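Local coordinates for bacterial leucyl aminopeptidase (Legionella pneumophila, PDB 6ESL) that removes N-terminal residues, with a preference for leucine, from peptides as a secreted zinc-dependent aminopeptidase of the M28 family, at the interface of chains A and B. Sequence-based numbering; all coordinates share one arbitrary frame. Chains: chain A/B, Bacterial leucyl aminopeptidase.

Contact 1: the interface of chains A and B. Residues chain A 106-107, 112, 307; chain B 301, 328.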
# COMPACT_ATOMS: atom_id res chain seq x y z
N SER A 106 -8.01 -12.63 -0.96
CA SER A 106 -7.48 -12.07 0.29
C SER A 106 -8.15 -12.54 1.60
O SER A 106 -9.37 -12.67 1.67
CB SER A 106 -7.50 -10.54 0.23
OG SER A 106 -8.83 -10.05 0.13
N LYS A 107 -7.32 -12.78 2.62
CA LYS A 107 -7.78 -13.18 3.93
C LYS A 107 -8.31 -11.98 4.74
O LYS A 107 -7.66 -10.92 4.81
CB LYS A 107 -6.65 -13.93 4.67
CG LYS A 107 -6.21 -15.23 3.97
CD LYS A 107 -7.32 -16.29 4.02
CE LYS A 107 -7.01 -17.65 3.34
NZ LYS A 107 -5.91 -18.40 4.01
N VAL A 112 -3.17 -8.98 10.06
CA VAL A 112 -3.56 -7.73 10.70
C VAL A 112 -2.51 -7.13 11.63
O VAL A 112 -1.73 -7.85 12.25
CB VAL A 112 -4.86 -7.89 11.49
CG1 VAL A 112 -6.02 -8.22 10.56
CG2 VAL A 112 -4.67 -8.91 12.58
N ASP A 307 0.70 -3.93 3.48
CA ASP A 307 -0.01 -3.75 4.75
C ASP A 307 0.89 -3.29 5.89
O ASP A 307 0.51 -2.48 6.69
CB ASP A 307 -0.74 -5.03 5.25
CG ASP A 307 -1.85 -5.50 4.28
OD1 ASP A 307 -2.42 -4.65 3.60
OD2 ASP A 307 -2.06 -6.74 4.20
N THR B 301 -7.25 -1.84 0.78
CA THR B 301 -5.98 -2.33 0.26
C THR B 301 -6.00 -3.61 -0.57
O THR B 301 -4.96 -4.00 -1.11
CB THR B 301 -4.96 -2.44 1.41
OG1 THR B 301 -5.38 -3.48 2.31
CG2 THR B 301 -4.89 -1.13 2.18
N ARG B 328 -9.48 -4.35 4.24
CA ARG B 328 -9.63 -5.24 3.10
C ARG B 328 -11.04 -5.76 3.05
O ARG B 328 -11.61 -6.01 4.05
CB ARG B 328 -8.68 -6.42 3.25
CG ARG B 328 -7.22 -6.03 3.15
CD ARG B 328 -6.35 -7.26 3.07
NE ARG B 328 -5.66 -7.50 4.30
CZ ARG B 328 -4.98 -8.60 4.61
NH1 ARG B 328 -4.38 -8.67 5.79
NH2 ARG B 328 -4.90 -9.63 3.79
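B:Arg328 reaches A:Asp307 with CG anti to its own carbonyl carbon and a chain that runs nearly straight until it turns at chi3 (-106°), which swings the guanidinium across the path of the aspartate. A:Asp307 answers with CG likewise anti to the carbonyl carbon, beside the backbone N (chi1 -62°). The two side chains meet at about a right angle. The result is a salt bridge made over a face instead of along an edge: the carboxylate oxygen OD2 of A:Asp307 lies 3.3 Å above the guanidinium plane of B:Arg328, displaced toward its rim, and 3.4 Å from NH1. Since OD2 sits over the face, with the two planes 34° apart, the bridge lacks the paired, edge-on geometry of a bidentate one, and the attraction is probably more electrostatic than directional.

On the opposite face stands a backbone group, the carbonyl O of A:Lys107, 3.2 Å from NH2 of B:Arg328 and again above the plane near its rim. One guanidinium is thus held between two oxygens of the partner chain, an arrangement that should restrict its rotation and suit its positive charge. The A:Lys107 side chain itself turns away, so its ammonium does not oppose the arginine.

The other carboxylate oxygen, OD1 of A:Asp307, takes a weak hydrogen bond from the hydroxyl OG1 of B:Thr301 at 3.4 Å. CB of A:Ser106 comes within 4.5 Å of CD on the arginine stem.

The patch belongs to a two-fold symmetric interface between two copies of the enzyme, possibly a biological dimer. A:Asp307 lies in the first turn of helix 306-320, whose N-terminal end would be expected to favour a negative carboxylate. B:Thr301 immediately follows strand 297-300 and B:Arg328 follows strand 324-327, next to the B:Cys329-B:Cys333 disulfide, while A:Ser106, A:Lys107 and A:Val112 are loop residues between helices 88-94 and 118-125, with a break in the model just before A:Val112.

Contact 2: the interface of chains A and B. Residues chain A 73-74, 78; chain B 264, 341-342.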
# COMPACT_ATOMS: atom_id res chain seq x y z
N VAL A 73 -17.46 -13.11 -8.48
CA VAL A 73 -17.37 -12.33 -9.71
C VAL A 73 -18.18 -13.14 -10.76
O VAL A 73 -17.99 -14.35 -10.93
CB VAL A 73 -15.99 -12.04 -10.15
CG1 VAL A 73 -15.93 -11.43 -11.56
CG2 VAL A 73 -15.32 -11.09 -9.13
N ASN A 74 -19.13 -12.46 -11.41
CA ASN A 74 -19.96 -13.07 -12.45
C ASN A 74 -19.09 -13.16 -13.73
O ASN A 74 -18.63 -12.15 -14.28
CB ASN A 74 -21.19 -12.20 -12.66
CG ASN A 74 -22.27 -12.93 -13.44
OD1 ASN A 74 -21.93 -13.56 -14.46
ND2 ASN A 74 -23.51 -12.93 -12.94
N LYS A 78 -17.60 -13.70 -19.90
CA LYS A 78 -16.34 -14.19 -20.41
C LYS A 78 -16.36 -15.62 -20.87
O LYS A 78 -15.39 -16.05 -21.40
CB LYS A 78 -15.32 -14.10 -19.33
CG LYS A 78 -14.92 -12.72 -19.06
CD LYS A 78 -13.88 -12.75 -17.96
CE LYS A 78 -13.68 -11.37 -17.38
NZ LYS A 78 -12.23 -11.22 -17.05
N GLN B 264 -17.81 -4.93 -15.45
CA GLN B 264 -17.12 -5.79 -16.41
C GLN B 264 -17.50 -5.39 -17.83
O GLN B 264 -16.65 -5.36 -18.72
CB GLN B 264 -17.47 -7.26 -16.16
CG GLN B 264 -16.94 -7.81 -14.84
CD GLN B 264 -17.37 -9.25 -14.60
OE1 GLN B 264 -18.39 -9.50 -13.96
NE2 GLN B 264 -16.59 -10.19 -15.11
N GLU B 341 -8.37 -5.91 -12.29
CA GLU B 341 -8.09 -7.16 -13.06
C GLU B 341 -7.47 -6.91 -14.39
O GLU B 341 -6.81 -7.78 -14.86
CB GLU B 341 -9.35 -7.98 -13.34
CG GLU B 341 -9.64 -8.95 -12.21
CD GLU B 341 -10.91 -9.82 -12.40
OE1 GLU B 341 -11.44 -10.27 -11.30
OE2 GLU B 341 -11.38 -10.00 -13.59
N GLU B 342 -7.70 -5.80 -15.04
CA GLU B 342 -7.07 -5.48 -16.32
C GLU B 342 -5.87 -4.57 -16.12
O GLU B 342 -5.50 -3.86 -17.04
CB GLU B 342 -8.08 -4.80 -17.25
CG GLU B 342 -9.31 -5.67 -17.50
CD GLU B 342 -9.03 -6.91 -18.29
OE1 GLU B 342 -8.54 -6.76 -19.40
OE2 GLU B 342 -9.33 -8.05 -17.83
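B:Gln264 meets the main chain of A:Asn74 with its carboxamide, on a helix of the zinc-dependent M28 peptidase fold, across the interface between the two copies. Its NE2 is placed to donate a hydrogen bond to the carbonyl O of A:Asn74 at 2.9 Å. The acceptor lies almost in the amide plane of the glutamine, but the bond is bent, 132° at the hydrogen, and the donor is tilted from the carbonyl plane. The amide oxygen OE1 of B:Gln264 is modelled just 2.7 Å from the same O of A:Asn74; both atoms can only accept, so this pair is a clash, and the exact placing of the amide, and with it the hydrogen bond, is doubtful.

Beside the amide, the methyl CG1 of A:Val73 packs at 4.0 Å from CD of B:Gln264. This branch stands anti to the backbone N (chi1 170°), the setting that directs it at the glutamine tip.

A:Lys78 passes the same amide at about a right angle, its CE 3.9 Å from NE2 of B:Gln264. Farther along, the ammonium NZ of A:Lys78 forms a long salt bridge, 3.8 Å, with the carboxylate OE2 of B:Glu341. The neighbouring carboxylate oxygen OE2 of B:Glu342 is 4.4 Å from NZ of A:Lys78, not in contact, yet it may add to the negative field that draws the lysine.

Behind these groups, the glutamine chain extends beyond CG from helix 261-272, which starts shortly after the 3-10 turn 256-258 that carries the zinc ligand B:Glu257. The two glutamates follow helix 336-340 directly. Across from them, the short strand 73-74 presents the A:Asn74 carbonyl, and A:Lys78 arrives from the loop that follows it.

Contact 1 and contact 2 lie about 21 Å apart, measured between the centres of their C-alpha atoms, and have no residue in common. In both, chain A residues from the 73-112 stretch lie against the peptidase body of chain B; contact 1 additionally recruits the peptidase body of chain A through helix 306-320. The N-terminal region of one copy thus leans on the catalytic portion of the other, and two-fold symmetry repeats both patches with the chains exchanged. Such a reciprocal embrace suggests a genuine dimer, though the structure alone does not show that it forms in solution.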